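Local coordinates for protein hydrolase, putative (PDB 2B30) that is of unknown cellular function but probably acts as a metal-dependent phosphatase of the haloacid dehalogenase (HAD) superfamily, at residues E122-L127 / T136-G141; K151-L156 / S165-H170; G196-K201 / G214-T219. One frame throughout, in Å; residues are numbered along the deposited sequence.

Interaction 1. Residues E122-L127 / T136-G141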
loop_
_atom_site.group_PDB
_atom_site.type_symbol
_atom_site.label_atom_id
_atom_site.label_comp_id
_atom_site.label_asym_id
_atom_site.label_seq_id
_atom_site.Cartn_x
_atom_site.Cartn_y
_atom_site.Cartn_z
ATOM N N GLU A 122 -5.684 -18.174 16.597
ATOM C CA GLU A 122 -5.380 -17.296 17.699
ATOM C C GLU A 122 -6.500 -16.294 17.834
ATOM O O GLU A 122 -6.939 -15.992 18.940
ATOM C CB GLU A 122 -4.046 -16.590 17.506
ATOM C CG GLU A 122 -3.626 -15.816 18.742
ATOM C CD GLU A 122 -2.181 -15.342 18.692
ATOM O OE1 GLU A 122 -1.620 -15.216 17.575
ATOM O OE2 GLU A 122 -1.607 -15.093 19.778
ATOM N N LEU A 123 -6.978 -15.804 16.698
ATOM C CA LEU A 123 -7.982 -14.751 16.686
ATOM C C LEU A 123 -9.262 -15.193 17.381
ATOM O O LEU A 123 -9.799 -14.463 18.216
ATOM C CB LEU A 123 -8.282 -14.315 15.252
ATOM C CG LEU A 123 -9.341 -13.235 15.087
ATOM C CD1 LEU A 123 -8.888 -11.974 15.770
ATOM C CD2 LEU A 123 -9.622 -12.997 13.613
ATOM N N ILE A 124 -9.739 -16.383 17.022
ATOM C CA ILE A 124 -10.950 -16.974 17.613
ATOM C C ILE A 124 -10.744 -17.274 19.105
ATOM O O ILE A 124 -11.656 -17.113 19.905
ATOM C CB ILE A 124 -11.379 -18.289 16.864
ATOM C CG1 ILE A 124 -11.644 -18.019 15.370
ATOM C CG2 ILE A 124 -12.606 -18.927 17.523
ATOM C CD1 ILE A 124 -12.626 -16.877 15.094
ATOM N N SER A 125 -9.543 -17.704 19.468
ATOM C CA SER A 125 -9.212 -17.956 20.859
ATOM C C SER A 125 -9.291 -16.661 21.660
ATOM O O SER A 125 -9.812 -16.648 22.768
ATOM C CB SER A 125 -7.818 -18.569 20.974
ATOM O OG SER A 125 -7.760 -19.449 22.079
ATOM N N TYR A 126 -8.785 -15.575 21.083
ATOM C CA TYR A 126 -8.889 -14.227 21.675
ATOM C C TYR A 126 -10.339 -13.712 21.771
ATOM O O TYR A 126 -10.698 -13.032 22.744
ATOM C CB TYR A 126 -8.023 -13.226 20.882
ATOM C CG TYR A 126 -8.144 -11.784 21.331
ATOM C CD1 TYR A 126 -7.235 -11.235 22.225
ATOM C CD2 TYR A 126 -9.165 -10.970 20.859
ATOM C CE1 TYR A 126 -7.348 -9.918 22.647
ATOM C CE2 TYR A 126 -9.282 -9.657 21.272
ATOM C CZ TYR A 126 -8.367 -9.136 22.167
ATOM O OH TYR A 126 -8.475 -7.827 22.582
ATOM N N LEU A 127 -11.163 -14.021 20.768
ATOM C CA LEU A 127 -12.564 -13.570 20.748
ATOM C C LEU A 127 -13.426 -14.280 21.801
ATOM O O LEU A 127 -14.325 -13.672 22.388
ATOM C CB LEU A 127 -13.168 -13.757 19.351
ATOM C CG LEU A 127 -12.607 -12.820 18.275
ATOM C CD1 LEU A 127 -13.185 -13.176 16.922
ATOM C CD2 LEU A 127 -12.864 -11.351 18.604
ATOM N N THR A 136 -20.051 -11.174 16.476
ATOM C CA THR A 136 -19.083 -11.191 15.377
ATOM C C THR A 136 -19.671 -11.865 14.135
ATOM O O THR A 136 -20.141 -12.993 14.210
ATOM C CB THR A 136 -17.803 -11.944 15.807
ATOM O OG1 THR A 136 -17.167 -11.218 16.861
ATOM C CG2 THR A 136 -16.818 -12.105 14.639
ATOM N N ILE A 137 -19.632 -11.176 12.996
ATOM C CA ILE A 137 -20.139 -11.742 11.739
ATOM C C ILE A 137 -18.997 -12.374 10.950
ATOM O O ILE A 137 -18.043 -11.699 10.569
ATOM C CB ILE A 137 -20.853 -10.684 10.871
ATOM C CG1 ILE A 137 -21.930 -9.978 11.689
ATOM C CG2 ILE A 137 -21.485 -11.352 9.646
ATOM C CD1 ILE A 137 -22.469 -8.733 11.060
ATOM N N PHE A 138 -19.111 -13.673 10.706
ATOM C CA PHE A 138 -18.034 -14.453 10.095
ATOM C C PHE A 138 -18.252 -14.570 8.597
ATOM O O PHE A 138 -19.281 -15.097 8.172
ATOM C CB PHE A 138 -17.989 -15.841 10.716
ATOM C CG PHE A 138 -17.634 -15.832 12.170
ATOM C CD1 PHE A 138 -16.349 -16.146 12.585
ATOM C CD2 PHE A 138 -18.587 -15.506 13.128
ATOM C CE1 PHE A 138 -16.019 -16.144 13.919
ATOM C CE2 PHE A 138 -18.261 -15.502 14.470
ATOM C CZ PHE A 138 -16.974 -15.819 14.868
ATOM N N HIS A 139 -17.298 -14.076 7.808
ATOM C CA HIS A 139 -17.458 -14.001 6.357
ATOM C C HIS A 139 -16.539 -14.985 5.641
ATOM O O HIS A 139 -15.341 -15.008 5.903
ATOM C CB HIS A 139 -17.142 -12.587 5.861
ATOM C CG HIS A 139 -18.164 -11.558 6.239
ATOM N ND1 HIS A 139 -19.246 -11.256 5.440
ATOM C CD2 HIS A 139 -18.248 -10.734 7.312
ATOM C CE1 HIS A 139 -19.957 -10.297 6.008
ATOM N NE2 HIS A 139 -19.370 -9.960 7.142
ATOM N N ARG A 140 -17.101 -15.788 4.738
ATOM C CA ARG A 140 -16.306 -16.607 3.808
ATOM C C ARG A 140 -16.948 -16.563 2.433
ATOM O O ARG A 140 -18.084 -17.011 2.261
ATOM C CB ARG A 140 -16.196 -18.058 4.277
ATOM C CG ARG A 140 -15.309 -18.940 3.399
ATOM C CD ARG A 140 -13.809 -18.666 3.604
ATOM N NE ARG A 140 -12.972 -19.479 2.715
ATOM C CZ ARG A 140 -12.806 -19.245 1.412
ATOM N NH1 ARG A 140 -13.383 -18.210 0.825
ATOM N NH2 ARG A 140 -12.046 -20.052 0.688
ATOM N N GLY A 141 -16.216 -16.015 1.464
ATOM C CA GLY A 141 -16.701 -15.881 0.100
ATOM C C GLY A 141 -17.909 -14.970 0.002
ATOM O O GLY A 141 -17.844 -13.786 0.370
#
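I124 makes the tighter of the two approaches from this helix to the strand, and it does so with a single methyl, CD1, which lies 3.7 Å from CE1 of F138. The approach is to the rim of the ring, in its plane, and not over a face. The bend in the isoleucine explains how it gets there: CG1 stands beside the backbone N (chi1 -59°) and the rotation about CB-CG1 (chi2 -53°) is folded rather than extended, which swings CD1 out to the strand although the CA-CB bond itself runs past it. F138 advances from the opposite direction, its ring held out from the strand. Two residues on, Y126 turns from the strand altogether and meets F202 edge to face. One turn beyond L123, L127 faces T136 directly; the helical bond from L127 N to L123 O (2.9 Å) ties these two residues together, and both rest on L182 of strand 181-184. L127 CD1 and T136 CG2 are 4.4 Å apart, a looser meeting. T136 divides its side chain between two tasks, since OG1 is bonded to the backbone O of L132 while CG2 lies 3.6 Å above one face of the F138 ring, offset toward its rim. The phenyl group is therefore met by I124 at an edge and by its own strand neighbour over a face. The arrangement is consistent with the α/β cap of subfamily IIB HAD hydrolases, of which these are the first helix and strand, the helix packed across one side of the sheet. Only 115 Å² is buried, all four touching groups being hydrocarbon. Such chemistry implies dispersion and exclusion of water, without the directional constraint a polar bond would add, the hydroxyl of T136 being satisfied by L132 O.

Interaction 2. Residues K151-L156 / S165-H170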
loop_
_atom_site.group_PDB
_atom_site.type_symbol
_atom_site.label_atom_id
_atom_site.label_comp_id
_atom_site.label_asym_id
_atom_site.label_seq_id
_atom_site.Cartn_x
_atom_site.Cartn_y
_atom_site.Cartn_z
ATOM N N LYS A 151 -27.225 -11.432 19.147
ATOM C CA LYS A 151 -28.361 -10.509 19.151
ATOM C C LYS A 151 -28.476 -9.737 17.841
ATOM O O LYS A 151 -29.545 -9.228 17.513
ATOM N N TYR A 152 -27.375 -9.671 17.093
ATOM C CA TYR A 152 -27.291 -8.895 15.853
ATOM C C TYR A 152 -27.472 -9.747 14.580
ATOM O O TYR A 152 -26.846 -9.475 13.555
ATOM C CB TYR A 152 -25.932 -8.171 15.798
ATOM C CG TYR A 152 -25.716 -7.119 16.872
ATOM C CD1 TYR A 152 -26.607 -6.051 17.021
ATOM C CD2 TYR A 152 -24.602 -7.164 17.716
ATOM C CE1 TYR A 152 -26.407 -5.069 17.998
ATOM C CE2 TYR A 152 -24.396 -6.180 18.698
ATOM C CZ TYR A 152 -25.304 -5.139 18.828
ATOM O OH TYR A 152 -25.116 -4.162 19.780
ATOM N N ALA A 153 -28.332 -10.763 14.633
ATOM C CA ALA A 153 -28.547 -11.651 13.472
ATOM C C ALA A 153 -29.276 -10.973 12.281
ATOM O O ALA A 153 -29.009 -11.296 11.113
ATOM C CB ALA A 153 -29.294 -12.921 13.912
ATOM N N ASP A 154 -30.180 -10.037 12.579
ATOM C CA ASP A 154 -30.901 -9.279 11.550
ATOM C C ASP A 154 -30.113 -8.037 11.086
ATOM O O ASP A 154 -30.656 -7.197 10.356
ATOM C CB ASP A 154 -32.281 -8.854 12.076
ATOM N N PHE A 155 -28.835 -7.952 11.479
ATOM C CA PHE A 155 -28.043 -6.701 11.447
ATOM C C PHE A 155 -27.691 -6.222 10.043
ATOM O O PHE A 155 -27.928 -5.080 9.699
ATOM C CB PHE A 155 -26.772 -6.897 12.283
ATOM C CG PHE A 155 -25.886 -5.689 12.368
ATOM C CD1 PHE A 155 -26.036 -4.769 13.391
ATOM C CD2 PHE A 155 -24.869 -5.492 11.455
ATOM C CE1 PHE A 155 -25.198 -3.656 13.478
ATOM C CE2 PHE A 155 -24.038 -4.381 11.544
ATOM C CZ PHE A 155 -24.205 -3.471 12.559
ATOM N N LEU A 156 -27.114 -7.092 9.233
ATOM C CA LEU A 156 -26.826 -6.737 7.856
ATOM C C LEU A 156 -28.122 -6.538 7.063
ATOM O O LEU A 156 -28.175 -5.695 6.172
ATOM C CB LEU A 156 -25.953 -7.811 7.197
ATOM C CG LEU A 156 -24.593 -8.124 7.837
ATOM C CD1 LEU A 156 -23.861 -9.167 6.995
ATOM C CD2 LEU A 156 -23.713 -6.875 8.017
ATOM N N SER A 165 -27.913 -13.060 7.850
ATOM C CA SER A 165 -26.810 -13.981 8.121
ATOM C C SER A 165 -27.347 -15.349 8.511
ATOM O O SER A 165 -28.408 -15.444 9.123
ATOM C CB SER A 165 -25.929 -13.468 9.278
ATOM O OG SER A 165 -25.386 -12.188 9.010
ATOM N N ILE A 166 -26.598 -16.404 8.184
ATOM C CA ILE A 166 -26.972 -17.766 8.568
ATOM C C ILE A 166 -26.566 -18.035 10.023
ATOM O O ILE A 166 -25.457 -17.675 10.453
ATOM C CB ILE A 166 -26.326 -18.832 7.676
ATOM C CG1 ILE A 166 -26.641 -18.588 6.199
ATOM C CG2 ILE A 166 -26.818 -20.217 8.087
ATOM C CD1 ILE A 166 -25.694 -19.354 5.253
ATOM N N ILE A 167 -27.467 -18.681 10.769
ATOM C CA ILE A 167 -27.294 -18.869 12.204
ATOM C C ILE A 167 -26.914 -20.309 12.505
ATOM O O ILE A 167 -27.479 -21.247 11.946
ATOM C CB ILE A 167 -28.558 -18.459 12.980
ATOM C CG1 ILE A 167 -28.848 -16.965 12.760
ATOM C CG2 ILE A 167 -28.380 -18.727 14.475
ATOM C CD1 ILE A 167 -30.256 -16.520 13.154
ATOM N N ILE A 168 -25.947 -20.473 13.399
ATOM C CA ILE A 168 -25.425 -21.790 13.729
ATOM C C ILE A 168 -24.996 -21.834 15.188
ATOM O O ILE A 168 -24.782 -20.798 15.803
ATOM C CB ILE A 168 -24.246 -22.177 12.812
ATOM C CG1 ILE A 168 -23.256 -21.019 12.675
ATOM C CG2 ILE A 168 -24.759 -22.583 11.434
ATOM C CD1 ILE A 168 -21.965 -21.401 12.005
ATOM N N ARG A 169 -24.891 -23.037 15.742
ATOM C CA ARG A 169 -24.480 -23.192 17.129
ATOM C C ARG A 169 -23.032 -22.720 17.261
ATOM O O ARG A 169 -22.258 -22.778 16.298
ATOM C CB ARG A 169 -24.646 -24.647 17.601
ATOM N N HIS A 170 -22.694 -22.227 18.451
ATOM C CA HIS A 170 -21.353 -21.743 18.769
ATOM C C HIS A 170 -20.303 -22.805 18.474
ATOM O O HIS A 170 -19.312 -22.508 17.817
ATOM C CB HIS A 170 -21.286 -21.314 20.241
ATOM C CG HIS A 170 -20.025 -20.597 20.620
ATOM N ND1 HIS A 170 -18.851 -21.259 20.929
ATOM C CD2 HIS A 170 -19.763 -19.276 20.776
ATOM C CE1 HIS A 170 -17.919 -20.375 21.240
ATOM N NE2 HIS A 170 -18.447 -19.164 21.156
#
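The F155 ring is met at its edge, in its own plane, by CD2 of L156, which stands 3.9 Å from the ring's CD2. The two methyls of L156 are thus put to different uses, for CD1 reaches across to S165 and comes within 3.9 Å of its OG. The leucine side chain leaves the backbone toward S165. An apolar methyl against a hydroxyl would be a poor match if OG had nothing else to bind, but that oxygen is hydrogen-bonded to OD1 of N144 and so offers the leucine a partner already satisfied. S165 also turns CB to the backbone O of A153, at 4.2 Å, so that serine and alanine lie close in the backbone as well, with their CA atoms 6.1 Å apart. The elements belong to a β-α-β unit in which strand 143-147 leads through helix 155-160 to strand 166-168, and the two strands run parallel at one end of the cap sheet. Backbone bonds from I166 to N144 and V146, and from I168 to V146 and E148, hold the returning strand in place. The contact is made by the type I turn from Y152 to F155 and the first turn of the helix, against S165 and the start of the edge strand. A153 carries much of it: 60 Å² of this small residue is covered by the other segment. Its CB meets CD1 of I167 at 3.8 Å, methyl to methyl. I167 reaches that far because its chain is extended beyond CB (chi2 164°), and it also leans on V146.

Interaction 3. Residues G196-K201 / G214-T219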
loop_
_atom_site.group_PDB
_atom_site.type_symbol
_atom_site.label_atom_id
_atom_site.label_comp_id
_atom_site.label_asym_id
_atom_site.label_seq_id
_atom_site.Cartn_x
_atom_site.Cartn_y
_atom_site.Cartn_z
ATOM N N GLY A 196 -8.721 -1.040 20.388
ATOM C CA GLY A 196 -7.392 -0.808 20.959
ATOM C C GLY A 196 -6.682 -2.097 21.329
ATOM O O GLY A 196 -5.611 -2.387 20.810
ATOM N N ASN A 197 -7.296 -2.883 22.210
ATOM C CA ASN A 197 -6.712 -4.166 22.651
ATOM C C ASN A 197 -6.579 -5.169 21.515
ATOM O O ASN A 197 -5.684 -6.021 21.527
ATOM C CB ASN A 197 -7.547 -4.798 23.770
ATOM C CG ASN A 197 -7.878 -3.817 24.875
ATOM O OD1 ASN A 197 -7.011 -3.093 25.357
ATOM N ND2 ASN A 197 -9.142 -3.774 25.267
ATOM N N LEU A 198 -7.487 -5.078 20.544
ATOM C CA LEU A 198 -7.440 -5.932 19.358
ATOM C C LEU A 198 -6.243 -5.549 18.472
ATOM O O LEU A 198 -5.482 -6.414 18.023
ATOM C CB LEU A 198 -8.759 -5.830 18.579
ATOM C CG LEU A 198 -9.076 -6.862 17.494
ATOM C CD1 LEU A 198 -9.078 -8.285 18.039
ATOM C CD2 LEU A 198 -10.426 -6.531 16.871
ATOM N N LYS A 199 -6.065 -4.249 18.255
ATOM C CA LYS A 199 -4.960 -3.753 17.432
ATOM C C LYS A 199 -3.563 -4.019 18.004
ATOM O O LYS A 199 -2.589 -3.927 17.267
ATOM C CB LYS A 199 -5.120 -2.252 17.135
ATOM C CG LYS A 199 -6.186 -1.925 16.100
ATOM C CD LYS A 199 -5.985 -0.526 15.552
ATOM C CE LYS A 199 -7.058 -0.145 14.547
ATOM N NZ LYS A 199 -6.877 1.251 14.063
ATOM N N GLN A 200 -3.451 -4.338 19.292
ATOM C CA GLN A 200 -2.136 -4.632 19.883
ATOM C C GLN A 200 -1.912 -6.128 20.099
ATOM O O GLN A 200 -0.773 -6.593 20.108
ATOM C CB GLN A 200 -1.909 -3.858 21.192
ATOM C CG GLN A 200 -2.965 -4.070 22.245
ATOM C CD GLN A 200 -2.625 -3.442 23.588
ATOM O OE1 GLN A 200 -3.468 -3.414 24.494
ATOM N NE2 GLN A 200 -1.397 -2.937 23.728
ATOM N N LYS A 201 -2.987 -6.880 20.296
ATOM C CA LYS A 201 -2.876 -8.335 20.330
ATOM C C LYS A 201 -2.480 -8.858 18.941
ATOM O O LYS A 201 -1.674 -9.789 18.833
ATOM C CB LYS A 201 -4.188 -8.976 20.788
ATOM N N GLY A 214 -17.885 2.649 14.249
ATOM C CA GLY A 214 -16.988 2.133 15.291
ATOM C C GLY A 214 -16.934 0.620 15.417
ATOM O O GLY A 214 -16.537 0.099 16.462
ATOM N N HIS A 215 -17.332 -0.087 14.357
ATOM C CA HIS A 215 -17.233 -1.552 14.307
ATOM C C HIS A 215 -15.859 -1.944 13.751
ATOM O O HIS A 215 -15.214 -1.149 13.063
ATOM C CB HIS A 215 -18.351 -2.145 13.438
ATOM C CG HIS A 215 -19.726 -1.639 13.774
ATOM N ND1 HIS A 215 -20.340 -1.887 14.984
ATOM C CD2 HIS A 215 -20.610 -0.910 13.047
ATOM C CE1 HIS A 215 -21.536 -1.324 14.994
ATOM N NE2 HIS A 215 -21.726 -0.728 13.829
ATOM N N ALA A 216 -15.408 -3.159 14.059
ATOM C CA ALA A 216 -14.101 -3.643 13.577
ATOM C C ALA A 216 -14.260 -4.590 12.391
ATOM O O ALA A 216 -14.932 -5.597 12.503
ATOM C CB ALA A 216 -13.330 -4.337 14.697
ATOM N N GLU A 217 -13.649 -4.247 11.259
ATOM C CA GLU A 217 -13.557 -5.147 10.115
ATOM C C GLU A 217 -12.163 -5.756 10.110
ATOM O O GLU A 217 -11.176 -5.038 9.962
ATOM C CB GLU A 217 -13.805 -4.395 8.807
ATOM C CG GLU A 217 -15.275 -4.206 8.469
ATOM C CD GLU A 217 -15.494 -3.585 7.085
ATOM O OE1 GLU A 217 -14.717 -2.680 6.670
ATOM O OE2 GLU A 217 -16.462 -4.006 6.406
ATOM N N VAL A 218 -12.091 -7.074 10.278
ATOM C CA VAL A 218 -10.818 -7.806 10.387
ATOM C C VAL A 218 -10.536 -8.628 9.129
ATOM O O VAL A 218 -11.279 -9.542 8.820
ATOM C CB VAL A 218 -10.857 -8.761 11.583
ATOM C CG1 VAL A 218 -9.548 -9.511 11.729
ATOM C CG2 VAL A 218 -11.168 -7.985 12.842
ATOM N N THR A 219 -9.460 -8.301 8.417
ATOM C CA THR A 219 -9.046 -9.047 7.214
ATOM C C THR A 219 -7.583 -9.459 7.302
ATOM O O THR A 219 -6.872 -9.059 8.225
ATOM C CB THR A 219 -9.253 -8.218 5.932
ATOM O OG1 THR A 219 -8.782 -6.878 6.133
ATOM C CG2 THR A 219 -10.724 -8.179 5.554
#
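L198 reaches the strand through its second torsion: with chi2 at 58°, CD1 is turned aside and CD2 lies anti to CA, continuing the chain outward. CB already points toward the strand, and chi1 of -166° sets CG roughly opposite the backbone N. In V218, chi1 of -179° puts CG1 anti to N and CG2 toward L198 of helix 191-201. CD2 of L198 consequently meets two residues of alternate position on the strand, coming within 4.2 Å of A216 CB and 4.3 Å of V218 CG2. The one leucine methyl thus touches both, A216 and V218 projecting from the same face of the strand with E217 turned to the other. These spacings are loose, and just 68 Å² is buried, yet all three residues are shielded from solvent. Around them the layer continues: L198 also touches I184 of strand 181-184, whose backbone is bonded to A216, while V218 packs on L206 of strand 206-210 and on L123 of helix 117-129, which lies beside helix 191-201.

Interactions 1 and 3 lie on one face of the cap sheet and interaction 2 is joined to them through the other. The two helices of interactions 1 and 3 meet where Y126 CE2 approaches L198 CD1 at 3.5 Å, and L123 CD2 lies 4.0 Å from V218 CG1. Strand 136-140 serves both sides: F138 faces the helix, whereas I137 CD1 packs on L156 CD2 at 3.8 Å. Interactions 2 and 3, with centres 20 Å apart, touch through F155 CZ and H215 NE2 (3.9 Å). L156 of interaction 2 has its side chain about 9 Å from that of D35 and about 13 Å from the calcium bound by D33, D35 and D248; interactions 1 and 3 lie away from that site.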